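Iron Transport-associated domain protein (Bacillus anthracis, PDB 4H8Q) binds heme through a NEAT domain of the hemophore IsdX2, which probably scavenges heme from methemoglobin for iron uptake. Local coordinates at residues A[69-79]-A[87-95]. The protein carries 1 engineered substitution. Sequence-based numbering, arbitrary orientation.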
ATOM      1  N   LYS A  69      -0.930 -10.607   6.663  1.00 32.20           N
ATOM      2  CA  LYS A  69      -2.283 -11.042   6.975  1.00 42.10           C
ATOM      3  C   LYS A  69      -2.210 -12.393   7.672  1.00 45.77           C
ATOM      4  O   LYS A  69      -1.691 -13.359   7.107  1.00 42.38           O
ATOM      5  CB  LYS A  69      -3.103 -11.163   5.688  1.00 45.15           C
ATOM      6  CG  LYS A  69      -4.502 -11.740   5.878  1.00 53.15           C
ATOM      7  CD  LYS A  69      -5.135 -12.089   4.538  1.00 49.12           C
ATOM      8  CE  LYS A  69      -6.528 -12.680   4.708  1.00 55.94           C
ATOM      9  NZ  LYS A  69      -7.478 -11.716   5.335  1.00 61.43           N
ATOM     10  N   ASN A  70      -2.715 -12.452   8.900  1.00 50.04           N
ATOM     11  CA  ASN A  70      -2.740 -13.700   9.656  1.00 52.17           C
ATOM     12  C   ASN A  70      -1.366 -14.359   9.742  1.00 49.38           C
ATOM     13  O   ASN A  70      -1.202 -15.522   9.364  1.00 52.48           O
ATOM     14  CB  ASN A  70      -3.752 -14.677   9.047  1.00 55.27           C
ATOM     15  CG  ASN A  70      -5.175 -14.144   9.080  1.00 58.77           C
ATOM     16  OD1 ASN A  70      -5.581 -13.477  10.034  1.00 60.70           O
ATOM     17  ND2 ASN A  70      -5.940 -14.435   8.032  1.00 56.01           N
ATOM     18  N   GLY A  71      -0.383 -13.606  10.224  1.00 51.82           N
ATOM     19  CA  GLY A  71       0.961 -14.123  10.416  1.00 49.97           C
ATOM     20  C   GLY A  71       1.691 -14.518   9.143  1.00 51.71           C
ATOM     21  O   GLY A  71       2.763 -15.121   9.199  1.00 54.24           O
ATOM     22  N   GLY A  72       1.113 -14.185   7.992  1.00 40.72           N
ATOM     23  CA  GLY A  72       1.746 -14.458   6.716  1.00 35.44           C
ATOM     24  C   GLY A  72       1.617 -13.265   5.786  1.00 30.78           C
ATOM     25  O   GLY A  72       0.977 -12.275   6.130  1.00 36.86           O
ATOM     26  N   PHE A  73       2.223 -13.351   4.609  1.00 28.59           N
ATOM     27  CA  PHE A  73       2.066 -12.290   3.614  1.00 25.02           C
ATOM     28  C   PHE A  73       1.207 -12.736   2.444  1.00 25.56           C
ATOM     29  O   PHE A  73       1.362 -13.846   1.924  1.00 29.84           O
ATOM     30  CB  PHE A  73       3.427 -11.762   3.141  1.00 24.23           C
ATOM     31  CG  PHE A  73       4.128 -10.939   4.179  1.00 22.66           C
ATOM     32  CD1 PHE A  73       4.010  -9.556   4.186  1.00 23.13           C
ATOM     33  CD2 PHE A  73       4.862 -11.549   5.177  1.00 26.00           C
ATOM     34  CE1 PHE A  73       4.628  -8.794   5.165  1.00 23.95           C
ATOM     35  CE2 PHE A  73       5.488 -10.794   6.160  1.00 25.01           C
ATOM     36  CZ  PHE A  73       5.375  -9.417   6.149  1.00 26.08           C
ATOM     37  N   ALA A  74       0.300 -11.861   2.031  1.00 21.65           N
ATOM     38  CA  ALA A  74      -0.629 -12.173   0.954  1.00 24.63           C
ATOM     39  C   ALA A  74      -0.617 -11.091  -0.108  1.00 21.86           C
ATOM     40  O   ALA A  74      -0.519  -9.904   0.210  1.00 20.02           O
ATOM     41  CB  ALA A  74      -2.035 -12.324   1.513  1.00 27.08           C
ATOM     42  N   ASP A  75      -0.708 -11.503  -1.369  1.00 21.94           N
ATOM     43  CA  ASP A  75      -0.824 -10.545  -2.455  1.00 20.98           C
ATOM     44  C   ASP A  75      -2.090  -9.708  -2.279  1.00 26.12           C
ATOM     45  O   ASP A  75      -3.181 -10.244  -2.055  1.00 23.49           O
ATOM     46  CB  ASP A  75      -0.851 -11.253  -3.814  1.00 23.31           C
ATOM     47  CG  ASP A  75       0.430 -12.024  -4.100  1.00 30.06           C
ATOM     48  OD1 ASP A  75       0.348 -13.251  -4.314  1.00 44.95           O
ATOM     49  OD2 ASP A  75       1.515 -11.410  -4.121  1.00 26.95           O
ATOM     50  N   ALA A  76      -1.953  -8.392  -2.376  1.00 20.54           N
ATOM     51  CA  ALA A  76      -3.124  -7.526  -2.325  1.00 19.24           C
ATOM     52  C   ALA A  76      -3.942  -7.707  -3.596  1.00 21.47           C
ATOM     53  O   ALA A  76      -3.395  -7.890  -4.681  1.00 22.40           O
ATOM     54  CB  ALA A  76      -2.707  -6.072  -2.169  1.00 22.77           C
ATOM     55  N   LYS A  77      -5.260  -7.640  -3.460  1.00 20.57           N
ATOM     56  CA  LYS A  77      -6.150  -7.764  -4.607  1.00 21.30           C
ATOM     57  C   LYS A  77      -6.070  -6.555  -5.527  1.00 21.08           C
ATOM     58  O   LYS A  77      -6.150  -5.415  -5.071  1.00 22.30           O
ATOM     59  CB  LYS A  77      -7.594  -7.923  -4.119  1.00 22.03           C
ATOM     60  CG  LYS A  77      -8.577  -8.154  -5.257  1.00 27.29           C
ATOM     61  CD  LYS A  77     -10.016  -8.038  -4.780  1.00 32.98           C
ATOM     62  CE  LYS A  77     -10.981  -8.502  -5.866  1.00 43.22           C
ATOM     63  NZ  LYS A  77     -10.689  -7.883  -7.196  1.00 44.02           N
ATOM     64  N   VAL A  78      -5.927  -6.784  -6.829  1.00 18.43           N
ATOM     65  CA  VAL A  78      -5.976  -5.672  -7.765  1.00 17.12           C
ATOM     66  C   VAL A  78      -7.436  -5.431  -8.127  1.00 20.68           C
ATOM     67  O   VAL A  78      -8.079  -6.289  -8.744  1.00 24.07           O
ATOM     68  CB  VAL A  78      -5.169  -5.952  -9.036  1.00 20.78           C
ATOM     69  CG1 VAL A  78      -5.257  -4.770  -9.988  1.00 21.69           C
ATOM     70  CG2 VAL A  78      -3.711  -6.248  -8.669  1.00 22.30           C
ATOM     71  N   VAL A  79      -7.965  -4.283  -7.724  1.00 19.83           N
ATOM     72  CA  VAL A  79      -9.377  -3.980  -7.970  1.00 21.07           C
ATOM     73  C   VAL A  79      -9.602  -3.076  -9.177  1.00 26.01           C
ATOM     74  O   VAL A  79     -10.732  -2.905  -9.632  1.00 25.57           O
ATOM     75  CB  VAL A  79     -10.057  -3.381  -6.721  1.00 20.36           C
ATOM     76  CG1 VAL A  79     -10.108  -4.416  -5.613  1.00 23.86           C
ATOM     77  CG2 VAL A  79      -9.324  -2.127  -6.252  1.00 20.94           C
ATOM     78  N   THR A  87      -1.191   3.163 -13.760  1.00 24.25           N
ATOM     79  CA  THR A  87      -1.446   3.055 -12.328  1.00 21.94           C
ATOM     80  C   THR A  87      -2.353   1.862 -12.089  1.00 25.98           C
ATOM     81  O   THR A  87      -2.983   1.351 -13.018  1.00 22.85           O
ATOM     82  CB  THR A  87      -2.141   4.310 -11.763  1.00 24.92           C
ATOM     83  OG1 THR A  87      -3.410   4.481 -12.415  1.00 26.45           O
ATOM     84  CG2 THR A  87      -1.282   5.557 -11.957  1.00 24.81           C
ATOM     85  N   ARG A  88      -2.409   1.396 -10.847  1.00 21.32           N
ATOM     86  CA  ARG A  88      -3.412   0.407 -10.487  1.00 19.74           C
ATOM     87  C   ARG A  88      -3.806   0.588  -9.035  1.00 21.51           C
ATOM     88  O   ARG A  88      -3.092   1.225  -8.271  1.00 19.87           O
ATOM     89  CB  ARG A  88      -2.919  -1.012 -10.734  1.00 19.82           C
ATOM     90  CG  ARG A  88      -1.888  -1.540  -9.733  1.00 20.25           C
ATOM     91  CD  ARG A  88      -1.511  -2.942 -10.165  1.00 20.89           C
ATOM     92  NE  ARG A  88      -0.593  -3.657  -9.276  1.00 20.34           N
ATOM     93  CZ  ARG A  88       0.736  -3.630  -9.400  1.00 21.69           C
ATOM     94  NH1 ARG A  88       1.305  -2.870 -10.326  1.00 21.38           N
ATOM     95  NH2 ARG A  88       1.493  -4.344  -8.582  1.00 20.70           N
ATOM     96  N   VAL A  89      -4.960   0.042  -8.671  1.00 18.39           N
ATOM     97  CA  VAL A  89      -5.436   0.144  -7.304  1.00 16.88           C
ATOM     98  C   VAL A  89      -5.416  -1.238  -6.669  1.00 19.54           C
ATOM     99  O   VAL A  89      -5.951  -2.205  -7.227  1.00 19.34           O
ATOM    100  CB  VAL A  89      -6.869   0.733  -7.242  1.00 15.98           C
ATOM    101  CG1 VAL A  89      -7.347   0.811  -5.781  1.00 18.49           C
ATOM    102  CG2 VAL A  89      -6.892   2.103  -7.880  1.00 22.46           C
ATOM    103  N   VAL A  90      -4.779  -1.337  -5.504  1.00 17.26           N
ATOM    104  CA  VAL A  90      -4.723  -2.596  -4.768  1.00 18.60           C
ATOM    105  C   VAL A  90      -5.496  -2.451  -3.465  1.00 21.17           C
ATOM    106  O   VAL A  90      -5.606  -1.354  -2.908  1.00 20.38           O
ATOM    107  CB  VAL A  90      -3.264  -3.069  -4.507  1.00 19.13           C
ATOM    108  CG1 VAL A  90      -2.529  -3.301  -5.834  1.00 19.41           C
ATOM    109  CG2 VAL A  90      -2.510  -2.063  -3.640  1.00 19.68           C
ATOM    110  N   GLU A  91      -6.046  -3.557  -2.985  1.00 18.33           N
ATOM    111  CA  GLU A  91      -6.890  -3.522  -1.798  1.00 19.36           C
ATOM    112  C   GLU A  91      -6.436  -4.575  -0.809  1.00 21.93           C
ATOM    113  O   GLU A  91      -6.109  -5.698  -1.192  1.00 20.62           O
ATOM    114  CB  GLU A  91      -8.333  -3.793  -2.207  1.00 22.40           C
ATOM    115  CG  GLU A  91      -9.313  -3.880  -1.067  1.00 29.44           C
ATOM    116  CD  GLU A  91     -10.684  -4.318  -1.558  1.00 36.92           C
ATOM    117  OE1 GLU A  91     -10.911  -5.547  -1.673  1.00 39.41           O
ATOM    118  OE2 GLU A  91     -11.518  -3.432  -1.847  1.00 38.03           O
ATOM    119  N   PHE A  92      -6.403  -4.206   0.463  1.00 21.71           N
ATOM    120  CA  PHE A  92      -5.970  -5.117   1.513  1.00 20.92           C
ATOM    121  C   PHE A  92      -6.584  -4.694   2.833  1.00 22.25           C
ATOM    122  O   PHE A  92      -7.056  -3.565   2.982  1.00 23.35           O
ATOM    123  CB  PHE A  92      -4.436  -5.153   1.623  1.00 23.55           C
ATOM    124  CG  PHE A  92      -3.803  -3.794   1.808  1.00 19.77           C
ATOM    125  CD1 PHE A  92      -3.665  -3.249   3.072  1.00 25.13           C
ATOM    126  CD2 PHE A  92      -3.354  -3.065   0.715  1.00 20.65           C
ATOM    127  CE1 PHE A  92      -3.082  -2.003   3.242  1.00 20.99           C
ATOM    128  CE2 PHE A  92      -2.770  -1.821   0.878  1.00 21.65           C
ATOM    129  CZ  PHE A  92      -2.638  -1.290   2.149  1.00 20.73           C
ATOM    130  N   GLU A  93      -6.580  -5.612   3.789  1.00 23.97           N
ATOM    131  CA  GLU A  93      -7.169  -5.366   5.090  1.00 27.55           C
ATOM    132  C   GLU A  93      -6.169  -4.719   6.030  1.00 29.02           C
ATOM    133  O   GLU A  93      -4.967  -5.008   5.987  1.00 28.32           O
ATOM    134  CB  GLU A  93      -7.652  -6.684   5.697  1.00 30.95           C
ATOM    135  CG  GLU A  93      -9.148  -6.809   5.834  1.00 42.46           C
ATOM    136  CD  GLU A  93      -9.541  -8.040   6.629  1.00 47.38           C
ATOM    137  OE1 GLU A  93      -9.616  -9.135   6.028  1.00 47.81           O
ATOM    138  OE2 GLU A  93      -9.761  -7.912   7.856  1.00 49.26           O
ATOM    139  N   ALA A  94      -6.671  -3.820   6.867  1.00 26.99           N
ATOM    140  CA  ALA A  94      -5.883  -3.278   7.956  1.00 28.15           C
ATOM    141  C   ALA A  94      -6.661  -3.555   9.234  1.00 35.28           C
ATOM    142  O   ALA A  94      -7.874  -3.754   9.200  1.00 36.46           O
ATOM    143  CB  ALA A  94      -5.663  -1.793   7.766  1.00 30.79           C
ATOM    144  N   ASN A  95      -5.962  -3.608  10.356  1.00 38.69           N
ATOM    145  CA  ASN A  95      -6.635  -3.810  11.628  1.00 43.94           C
ATOM    146  C   ASN A  95      -6.572  -2.526  12.430  1.00 33.01           C
ATOM    147  O   ASN A  95      -7.499  -1.715  12.413  1.00 38.55           O
ATOM    148  CB  ASN A  95      -5.988  -4.962  12.397  1.00 43.64           C
ATOM    149  CG  ASN A  95      -5.713  -6.171  11.514  1.00 55.95           C
ATOM    150  OD1 ASN A  95      -4.622  -6.310  10.955  1.00 63.19           O
ATOM    151  ND2 ASN A  95      -6.705  -7.048  11.376  1.00 61.31           N
TER
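Lys77 and Glu91 face each other as an antiparallel hydrogen-bonded pair, gripped by two backbone bonds: Lys77 N to Glu91 O at 3.1 Å and Glu91 N to Lys77 O at 2.8 Å. In a third bond, Val79 N to Val89 O, the donor is tilted 21° from the carbonyl plane. Between these bonded positions, Val78 and Val90 form a non-hydrogen-bonded pair, where the alpha hydrogens of both residues approach carbonyl oxygens across the gap.

Packing is tightest around these paired residues. Val79 CG2 meets Val89 CG1 at 3.6 Å. Ala76 turns its lone methyl toward the neighbouring strand, CB lying 3.8 Å from Val90 CB, and also approaches the ring of Phe92; so small a side chain fits beside the Glu91 carbonyl, whose O is 3.6 Å from Ala76 CB. On the face of Val78 and Val90, Val78 remains exposed over the buried Val90 and Arg88. Branched at CB, it lays its methyls across the Arg88 chain at about a right angle, CG2 4.1 Å from NE. The guanidinium of this arginine is secured by Ser59 and the Ile62 carbonyl.

The solvent side is looser. Val79 CG1 crosses the Glu91 chain. Lys77 and Glu91 have CG anti to the backbone N (chi1 -176° and 176°), and these matching torsions send both chains the same way, but Lys77 NZ stays 6.0 Å from Glu91 OE1; long flexible chains suit this outer position. From Ala76 back toward the turn, the strands diverge, and the exposed Lys69, first residue of the type I' turn that ends at Gly72, reaches Glu93 in a salt bridge of 3.4 Å between NZ and OE1.

Strands 72-82 and 87-94 thus form a beta hairpin, antiparallel neighbours in the immunoglobulin-like beta barrel of a NEAT domain.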